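Local atomic coordinates of putative oxidoreductase (Magnetospirillum magnetotacticum, PDB entry 3C1A), a protein that probably binds nicotinamide adenine dinucleotide through its Rossmann domain and probably acts as an oxidoreductase of the Gfo/Idh/MocA family, its substrate being unknown. Residues N24-I29 against A35-L40; V70-I75 against R285-A290; S178-L183 against L211-S216. One frame throughout, in Å; residues are numbered along the deposited sequence.

Contact 1 (N24-I29 against A35-L40); sequences NYIRTI and AALVRL
Ile-29 overlaps the start of strand 35-40 with both of its branches. Its CG2 lies over the backbone between Ala-36 and Leu-37, 3.7 Å from Leu-37 N, while CD1 reaches further along the strand and meets Leu-37 CD1 at 3.7 Å. The two side chains cross at about a right angle, and Ile-29 CG2 also lies against Leu-37 CB. The split is set by chi1 of -61°: CG2 stands anti to the backbone N, and CG1 turns the other way to carry CD1 to the leucine. Ala-35 adds a looser touch, its CB 4.4 Å from Ile-29 CG2. One turn earlier in the helix, Ile-26, whose CB does not aim at the strand, touches it through the outer part of its chain. An extended chain (chi2 177°) brings Ile-26 CD1 to 3.9 Å from Leu-40 CD2, and its CG1 passes Leu-37 CD2 at 4.2 Å. Leu-37 thus faces both isoleucines, offering CD2 to Ile-26 and CD1 to Ile-29. The side chains that meet are all apolar. Behind them, Thr-28 OG1 donates to Asn-24 O over 2.8 Å from above the carbonyl plane, while Thr-28 N reaches the same oxygen from the opposite face. Helix segment 25-29 runs at 132° to strand segment 35-40, as fits the first beta-alpha-beta crossover of a Rossmann fold, formed by strand 11-17, helix 25-31 and strand 35-42. Leu-15 of strand 11-17 touches Ile-26, Leu-37 and Leu-40, Ile-74 of strand 72-76 meets Ile-29, and helix 279-290 packs on Thr-28 through Leu-280 and Val-284.

Contact 2 (V70-I75 against R285-A290); sequences VEAVII and RLFAGA
Phe-287 meets Ala-72 with the far end of its ring, and this pair makes up most of the contact. Ala-72 CB sits 3.8 Å from Phe-287 CZ and equally near CE2, straddling that bond of the ring from an oblique direction. The phenylalanine gets there by a chi1 of 170°, which sets CG anti to the backbone N and sends the side chain out from the helix toward the strand. A chi2 of 76° then turns the ring roughly across the plane of its CA, CB and CG atoms. Its tip ends near the strand backbone as well, with Val-73 O 4.4 Å from Phe-287 CZ, again oblique to the ring. Ala-72 points its methyl at the helix, whereas the CB of Val-73 points away from it; the nearest CA atoms, those of Ala-72 and Ala-288, lie 7.9 Å apart. Both partners are buried. Strand 72-76 runs between strands 11-17 and 95-99 in the parallel Rossmann sheet, and helix 279-290, from late in the chain, packs on it. Leu-97 of strand 95-99 and Met-122 also touch the Phe-287 ring.

Contact 3 (S178-L183 against L211-S216); sequences SMVLDL and LTLAFS
Val-180 points one methyl, CG1, at two side chains of strand 211-215 and comes nearest to the outer end of the Phe-215 ring. Val-180 CG1 is 3.7 Å from Phe-215 CE1 and almost as close to CZ, so it sits by the CE1-CZ bond. The valine and phenylalanine cross obliquely, and the methyl approaches the ring neither squarely over its face nor in its plane. Leu-181 comes to the same ring differently: its CD2 lies at the edge, near the ring plane, 4.3 Å from Phe-215 CZ. The ring end is therefore touched by two consecutive helix residues from different directions. Leu-181 does this although its CB does not aim at the strand, a straight run at chi2 (-177°) bringing the end nearer. On the strand, Leu-213 and Phe-215 both face the helix, as residues two apart on one side of a sheet do. Leu-213 CD2 meets Val-180 CG1 at 4.1 Å, so this one methyl touches leucine and ring together, both on its strand-facing side. A chi1 of -61° sets CG of Phe-215 anti to the carbonyl carbon, which turns the ring's CE1 and CZ to the helix. The main chains stay well separated, the axes of helix segment 178-183 and strand segment 211-215 being 11.0 Å apart and 10° from parallel, so the side chains alone bridge them. This lays helix 168-184 on one face of the mixed sheet of the C-terminal domain. Ala-220 and Ile-222 of the adjoining strand 218-225 also touch Val-180, while Leu-303 and Arg-306 of helix 301-314 pack against Leu-181.

From the N terminus, contact 1 closes first, a short loop of five residues inside the opening beta-alpha-beta unit. Contact 2 opens next, at strand 72-76, and closes only after some 210 residues, when helix 279-290 returns to the Rossmann sheet. Contact 3 is nested within that long excursion and joins a helix and a strand of the C-terminal domain. Contacts 1 and 2 adjoin, their centres about 10 Å apart, with Tyr-25 and Ile-29 packed on Ile-74 and Ala-35 on Ala-288. Contact 3 lies across the chain's centre, its centre about 28 Å from that of contact 2 and about 33 Å from that of contact 1.

Contact 1 (N24-I29 against A35-L40)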
loop_
_atom_site.group_PDB
_atom_site.type_symbol
_atom_site.label_atom_id
_atom_site.label_comp_id
_atom_site.label_asym_id
_atom_site.label_seq_id
_atom_site.Cartn_x
_atom_site.Cartn_y
_atom_site.Cartn_z
ATOM N N ASN A 24 -10.823 -8.006 0.188
ATOM C CA ASN A 24 -11.946 -7.298 -0.442
ATOM C C ASN A 24 -11.805 -7.093 -1.963
ATOM O O ASN A 24 -12.580 -6.362 -2.570
ATOM C CB ASN A 24 -12.090 -5.916 0.197
ATOM C CG ASN A 24 -12.416 -5.983 1.667
ATOM O OD1 ASN A 24 -11.829 -5.268 2.475
ATOM N ND2 ASN A 24 -13.369 -6.836 2.025
ATOM N N TYR A 25 -10.813 -7.731 -2.570
ATOM C CA TYR A 25 -10.610 -7.659 -4.038
ATOM C C TYR A 25 -11.809 -8.166 -4.829
ATOM O O TYR A 25 -12.259 -7.526 -5.778
ATOM C CB TYR A 25 -9.324 -8.387 -4.463
ATOM C CG TYR A 25 -8.070 -7.587 -4.207
ATOM C CD1 TYR A 25 -7.745 -6.477 -4.994
ATOM C CD2 TYR A 25 -7.206 -7.933 -3.191
ATOM C CE1 TYR A 25 -6.580 -5.728 -4.742
ATOM C CE2 TYR A 25 -6.040 -7.213 -2.946
ATOM C CZ TYR A 25 -5.736 -6.118 -3.707
ATOM O OH TYR A 25 -4.574 -5.417 -3.433
ATOM N N ILE A 26 -12.368 -9.307 -4.440
ATOM C CA ILE A 26 -13.400 -9.913 -5.263
ATOM C C ILE A 26 -14.595 -8.999 -5.353
ATOM O O ILE A 26 -15.182 -8.869 -6.416
ATOM C CB ILE A 26 -13.845 -11.313 -4.749
ATOM C CG1 ILE A 26 -12.722 -12.343 -4.912
ATOM C CG2 ILE A 26 -15.042 -11.798 -5.515
ATOM C CD1 ILE A 26 -13.082 -13.704 -4.360
ATOM N N ARG A 27 -14.979 -8.371 -4.251
ATOM C CA ARG A 27 -16.179 -7.474 -4.292
ATOM C C ARG A 27 -15.883 -6.180 -5.028
ATOM O O ARG A 27 -16.754 -5.629 -5.701
ATOM C CB ARG A 27 -16.720 -7.137 -2.904
ATOM C CG ARG A 27 -15.756 -6.422 -1.994
ATOM C CD ARG A 27 -16.390 -6.162 -0.634
ATOM N NE ARG A 27 -15.924 -4.901 -0.076
ATOM N N THR A 28 -14.656 -5.694 -4.897
ATOM C CA THR A 28 -14.235 -4.484 -5.605
ATOM C C THR A 28 -14.276 -4.730 -7.107
ATOM O O THR A 28 -14.838 -3.929 -7.865
ATOM C CB THR A 28 -12.801 -4.061 -5.206
ATOM O OG1 THR A 28 -12.720 -3.826 -3.786
ATOM C CG2 THR A 28 -12.405 -2.817 -5.954
ATOM N N ILE A 29 -13.702 -5.844 -7.567
ATOM C CA ILE A 29 -13.723 -6.124 -9.001
ATOM C C ILE A 29 -15.164 -6.293 -9.473
ATOM O O ILE A 29 -15.521 -5.842 -10.564
ATOM C CB ILE A 29 -12.961 -7.377 -9.410
ATOM C CG1 ILE A 29 -11.465 -7.283 -9.042
ATOM C CG2 ILE A 29 -13.134 -7.612 -10.924
ATOM C CD1 ILE A 29 -10.774 -8.599 -9.122
ATOM N N ALA A 35 -14.236 -3.944 -15.661
ATOM C CA ALA A 35 -13.415 -5.111 -15.400
ATOM C C ALA A 35 -14.297 -6.312 -15.068
ATOM O O ALA A 35 -15.469 -6.151 -14.665
ATOM C CB ALA A 35 -12.445 -4.820 -14.283
ATOM N N ALA A 36 -13.723 -7.502 -15.243
ATOM C CA ALA A 36 -14.365 -8.784 -14.959
ATOM C C ALA A 36 -13.349 -9.730 -14.294
ATOM O O ALA A 36 -12.193 -9.770 -14.709
ATOM C CB ALA A 36 -14.869 -9.400 -16.251
ATOM N N LEU A 37 -13.768 -10.463 -13.263
ATOM C CA LEU A 37 -12.936 -11.528 -12.675
ATOM C C LEU A 37 -13.195 -12.802 -13.471
ATOM O O LEU A 37 -14.232 -13.423 -13.332
ATOM C CB LEU A 37 -13.232 -11.729 -11.171
ATOM C CG LEU A 37 -12.360 -12.711 -10.392
ATOM C CD1 LEU A 37 -10.965 -12.146 -10.296
ATOM C CD2 LEU A 37 -12.956 -13.018 -9.006
ATOM N N VAL A 38 -12.244 -13.176 -14.316
ATOM C CA VAL A 38 -12.397 -14.320 -15.200
ATOM C C VAL A 38 -11.769 -15.639 -14.692
ATOM O O VAL A 38 -12.174 -16.722 -15.130
ATOM C CB VAL A 38 -11.906 -13.985 -16.627
ATOM C CG1 VAL A 38 -12.549 -12.736 -17.136
ATOM C CG2 VAL A 38 -10.361 -13.879 -16.696
ATOM N N ARG A 39 -10.747 -15.567 -13.832
ATOM C CA ARG A 39 -10.275 -16.742 -13.093
ATOM C C ARG A 39 -9.956 -16.334 -11.671
ATOM O O ARG A 39 -9.618 -15.173 -11.405
ATOM C CB ARG A 39 -9.009 -17.412 -13.710
ATOM C CG ARG A 39 -9.101 -17.752 -15.169
ATOM C CD ARG A 39 -8.251 -18.964 -15.576
ATOM N NE ARG A 39 -8.353 -19.179 -17.015
ATOM C CZ ARG A 39 -8.086 -20.310 -17.671
ATOM N NH1 ARG A 39 -7.621 -21.366 -17.043
ATOM N NH2 ARG A 39 -8.203 -20.328 -18.995
ATOM N N LEU A 40 -10.029 -17.311 -10.776
ATOM C CA LEU A 40 -9.689 -17.143 -9.354
ATOM C C LEU A 40 -8.956 -18.362 -8.861
ATOM O O LEU A 40 -9.483 -19.475 -8.964
ATOM C CB LEU A 40 -10.981 -16.990 -8.542
ATOM C CG LEU A 40 -10.862 -16.914 -7.022
ATOM C CD1 LEU A 40 -10.072 -15.651 -6.615
ATOM C CD2 LEU A 40 -12.276 -16.978 -6.395
#

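Contact 2 (V70-I75 against R285-A290)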
loop_
_atom_site.group_PDB
_atom_site.type_symbol
_atom_site.label_atom_id
_atom_site.label_comp_id
_atom_site.label_asym_id
_atom_site.label_seq_id
_atom_site.Cartn_x
_atom_site.Cartn_y
_atom_site.Cartn_z
ATOM N N VAL A 70 -6.799 -14.113 -19.833
ATOM C CA VAL A 70 -6.500 -13.235 -18.697
ATOM C C VAL A 70 -5.617 -12.121 -19.204
ATOM O O VAL A 70 -4.576 -12.382 -19.787
ATOM C CB VAL A 70 -5.794 -14.002 -17.549
ATOM C CG1 VAL A 70 -5.240 -13.042 -16.529
ATOM C CG2 VAL A 70 -6.760 -14.995 -16.896
ATOM N N GLU A 71 -6.022 -10.880 -18.979
ATOM C CA GLU A 71 -5.215 -9.725 -19.396
ATOM C C GLU A 71 -4.223 -9.249 -18.316
ATOM O O GLU A 71 -3.175 -8.688 -18.641
ATOM C CB GLU A 71 -6.127 -8.584 -19.802
ATOM C CG GLU A 71 -6.896 -8.903 -21.069
ATOM C CD GLU A 71 -7.741 -7.763 -21.544
ATOM O OE1 GLU A 71 -7.236 -6.933 -22.324
ATOM O OE2 GLU A 71 -8.927 -7.732 -21.172
ATOM N N ALA A 72 -4.580 -9.462 -17.048
ATOM C CA ALA A 72 -3.863 -8.907 -15.901
ATOM C C ALA A 72 -4.137 -9.745 -14.661
ATOM O O ALA A 72 -5.191 -10.346 -14.543
ATOM C CB ALA A 72 -4.297 -7.428 -15.662
ATOM N N VAL A 73 -3.156 -9.797 -13.757
ATOM C CA VAL A 73 -3.217 -10.622 -12.543
ATOM C C VAL A 73 -3.084 -9.741 -11.289
ATOM O O VAL A 73 -2.162 -8.923 -11.211
ATOM C CB VAL A 73 -2.081 -11.689 -12.514
ATOM C CG1 VAL A 73 -2.236 -12.604 -11.310
ATOM C CG2 VAL A 73 -2.052 -12.513 -13.827
ATOM N N ILE A 74 -4.001 -9.907 -10.330
ATOM C CA ILE A 74 -3.862 -9.326 -9.019
ATOM C C ILE A 74 -3.253 -10.394 -8.066
ATOM O O ILE A 74 -3.813 -11.502 -7.890
ATOM C CB ILE A 74 -5.232 -8.852 -8.492
ATOM C CG1 ILE A 74 -5.892 -7.886 -9.496
ATOM C CG2 ILE A 74 -5.123 -8.237 -7.091
ATOM C CD1 ILE A 74 -7.200 -7.230 -8.972
ATOM N N ILE A 75 -2.098 -10.090 -7.490
ATOM C CA ILE A 75 -1.407 -11.010 -6.621
ATOM C C ILE A 75 -1.627 -10.544 -5.148
ATOM O O ILE A 75 -1.012 -9.581 -4.676
ATOM C CB ILE A 75 0.122 -11.130 -7.044
ATOM C CG1 ILE A 75 0.226 -11.683 -8.477
ATOM C CG2 ILE A 75 0.869 -12.013 -6.119
ATOM C CD1 ILE A 75 1.580 -11.431 -9.148
ATOM N N ARG A 285 -9.870 0.196 -10.160
ATOM C CA ARG A 285 -10.418 0.904 -11.334
ATOM C C ARG A 285 -9.320 1.471 -12.226
ATOM O O ARG A 285 -9.292 1.208 -13.423
ATOM C CB ARG A 285 -11.374 2.017 -10.900
ATOM C CG ARG A 285 -12.076 2.720 -12.071
ATOM C CD ARG A 285 -12.965 3.860 -11.631
ATOM N NE ARG A 285 -12.260 4.794 -10.772
ATOM C CZ ARG A 285 -11.502 5.786 -11.204
ATOM N NH1 ARG A 285 -11.366 6.003 -12.507
ATOM N NH2 ARG A 285 -10.899 6.569 -10.329
ATOM N N LEU A 286 -8.411 2.242 -11.644
ATOM C CA LEU A 286 -7.275 2.779 -12.376
ATOM C C LEU A 286 -6.395 1.705 -12.997
ATOM O O LEU A 286 -6.015 1.802 -14.174
ATOM C CB LEU A 286 -6.431 3.671 -11.482
ATOM C CG LEU A 286 -7.122 4.989 -11.106
ATOM C CD1 LEU A 286 -6.192 5.738 -10.111
ATOM C CD2 LEU A 286 -7.491 5.807 -12.345
ATOM N N PHE A 287 -6.058 0.686 -12.220
ATOM C CA PHE A 287 -5.197 -0.399 -12.700
ATOM C C PHE A 287 -5.866 -1.051 -13.902
ATOM O O PHE A 287 -5.265 -1.127 -14.944
ATOM C CB PHE A 287 -4.916 -1.438 -11.606
ATOM C CG PHE A 287 -4.245 -2.667 -12.098
ATOM C CD1 PHE A 287 -2.878 -2.667 -12.402
ATOM C CD2 PHE A 287 -4.958 -3.853 -12.252
ATOM C CE1 PHE A 287 -2.251 -3.818 -12.900
ATOM C CE2 PHE A 287 -4.301 -5.046 -12.722
ATOM C CZ PHE A 287 -2.996 -5.025 -13.058
ATOM N N ALA A 288 -7.120 -1.452 -13.770
ATOM C CA ALA A 288 -7.800 -2.132 -14.893
ATOM C C ALA A 288 -7.803 -1.217 -16.108
ATOM O O ALA A 288 -7.601 -1.663 -17.246
ATOM C CB ALA A 288 -9.200 -2.587 -14.516
ATOM N N GLY A 289 -7.951 0.085 -15.852
ATOM C CA GLY A 289 -7.945 1.093 -16.910
ATOM C C GLY A 289 -6.632 1.325 -17.624
ATOM O O GLY A 289 -6.617 1.842 -18.742
ATOM N N ALA A 290 -5.531 0.941 -17.001
ATOM C CA ALA A 290 -4.236 1.115 -17.592
ATOM C C ALA A 290 -3.738 -0.143 -18.318
ATOM O O ALA A 290 -2.725 -0.102 -19.020
ATOM C CB ALA A 290 -3.286 1.590 -16.544
#

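Contact 3 (S178-L183 against L211-S216)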
loop_
_atom_site.group_PDB
_atom_site.type_symbol
_atom_site.label_atom_id
_atom_site.label_comp_id
_atom_site.label_asym_id
_atom_site.label_seq_id
_atom_site.Cartn_x
_atom_site.Cartn_y
_atom_site.Cartn_z
ATOM N N SER A 178 5.570 4.159 1.900
ATOM C CA SER A 178 5.124 4.541 0.553
ATOM C C SER A 178 4.637 5.988 0.511
ATOM O O SER A 178 4.911 6.724 -0.447
ATOM C CB SER A 178 4.016 3.596 0.037
ATOM O OG SER A 178 2.878 3.577 0.870
HETATM N N MSE A 179 3.919 6.382 1.553
HETATM C CA MSE A 179 3.354 7.721 1.654
HETATM C C MSE A 179 4.479 8.764 1.802
HETATM O O MSE A 179 4.518 9.761 1.065
HETATM C CB MSE A 179 2.362 7.757 2.813
HETATM C CG MSE A 179 1.718 9.086 3.061
HETATM SE SE MSE A 179 2.762 10.238 4.239
HETATM C CE MSE A 179 2.490 9.305 5.860
ATOM N N VAL A 180 5.433 8.497 2.691
ATOM C CA VAL A 180 6.556 9.409 2.909
ATOM C C VAL A 180 7.439 9.586 1.656
ATOM O O VAL A 180 7.682 10.712 1.226
ATOM C CB VAL A 180 7.361 9.011 4.143
ATOM C CG1 VAL A 180 8.528 9.943 4.339
ATOM C CG2 VAL A 180 6.472 9.084 5.424
ATOM N N LEU A 181 7.857 8.486 1.041
ATOM C CA LEU A 181 8.586 8.536 -0.237
ATOM C C LEU A 181 7.806 9.211 -1.368
ATOM O O LEU A 181 8.393 9.972 -2.160
ATOM C CB LEU A 181 9.055 7.159 -0.673
ATOM C CG LEU A 181 9.935 6.294 0.248
ATOM C CD1 LEU A 181 10.356 4.956 -0.429
ATOM C CD2 LEU A 181 11.169 7.018 0.738
ATOM N N ASP A 182 6.509 8.973 -1.445
ATOM C CA ASP A 182 5.656 9.647 -2.435
ATOM C C ASP A 182 5.592 11.171 -2.219
ATOM O O ASP A 182 5.763 11.954 -3.166
ATOM C CB ASP A 182 4.254 9.078 -2.460
ATOM C CG ASP A 182 3.419 9.694 -3.556
ATOM O OD1 ASP A 182 3.822 9.600 -4.743
ATOM O OD2 ASP A 182 2.366 10.269 -3.220
ATOM N N LEU A 183 5.414 11.580 -0.971
ATOM C CA LEU A 183 5.497 12.999 -0.567
ATOM C C LEU A 183 6.825 13.652 -0.867
ATOM O O LEU A 183 6.849 14.762 -1.394
ATOM C CB LEU A 183 5.223 13.137 0.935
ATOM C CG LEU A 183 5.226 14.531 1.601
ATOM C CD1 LEU A 183 4.176 15.411 0.941
ATOM C CD2 LEU A 183 5.013 14.499 3.144
ATOM N N LEU A 211 9.800 4.605 13.187
ATOM C CA LEU A 211 10.771 4.721 12.100
ATOM C C LEU A 211 11.092 6.183 11.844
ATOM O O LEU A 211 10.189 6.985 11.684
ATOM C CB LEU A 211 10.270 4.082 10.796
ATOM C CG LEU A 211 9.751 2.650 10.885
ATOM C CD1 LEU A 211 9.516 2.140 9.500
ATOM C CD2 LEU A 211 10.706 1.743 11.659
ATOM N N THR A 212 12.379 6.514 11.816
ATOM C CA THR A 212 12.819 7.860 11.441
ATOM C C THR A 212 13.558 7.819 10.118
ATOM O O THR A 212 14.548 7.104 9.981
ATOM C CB THR A 212 13.728 8.521 12.499
ATOM O OG1 THR A 212 13.146 8.381 13.798
ATOM C CG2 THR A 212 13.893 10.027 12.186
ATOM N N LEU A 213 13.059 8.608 9.171
ATOM C CA LEU A 213 13.603 8.745 7.817
ATOM C C LEU A 213 14.002 10.194 7.651
ATOM O O LEU A 213 13.159 11.074 7.797
ATOM C CB LEU A 213 12.528 8.409 6.769
ATOM C CG LEU A 213 12.132 6.936 6.523
ATOM C CD1 LEU A 213 11.752 6.222 7.796
ATOM C CD2 LEU A 213 11.000 6.828 5.490
ATOM N N ALA A 214 15.289 10.448 7.397
ATOM C CA ALA A 214 15.799 11.818 7.252
ATOM C C ALA A 214 15.978 12.219 5.794
ATOM O O ALA A 214 16.530 11.479 4.967
ATOM C CB ALA A 214 17.131 11.993 8.042
ATOM N N PHE A 215 15.491 13.409 5.480
ATOM C CA PHE A 215 15.574 13.978 4.143
ATOM C C PHE A 215 16.204 15.350 4.288
ATOM O O PHE A 215 15.523 16.343 4.457
ATOM C CB PHE A 215 14.200 14.134 3.553
ATOM C CG PHE A 215 13.463 12.851 3.404
ATOM C CD1 PHE A 215 12.688 12.353 4.441
ATOM C CD2 PHE A 215 13.494 12.170 2.195
ATOM C CE1 PHE A 215 11.998 11.170 4.311
ATOM C CE2 PHE A 215 12.786 10.990 2.042
ATOM C CZ PHE A 215 12.035 10.486 3.113
ATOM N N SER A 216 17.521 15.353 4.216
ATOM C CA SER A 216 18.360 16.478 4.593
ATOM C C SER A 216 17.937 16.987 5.963
ATOM O O SER A 216 18.146 16.271 6.962
ATOM C CB SER A 216 18.359 17.529 3.497
ATOM O OG SER A 216 18.958 16.971 2.339
#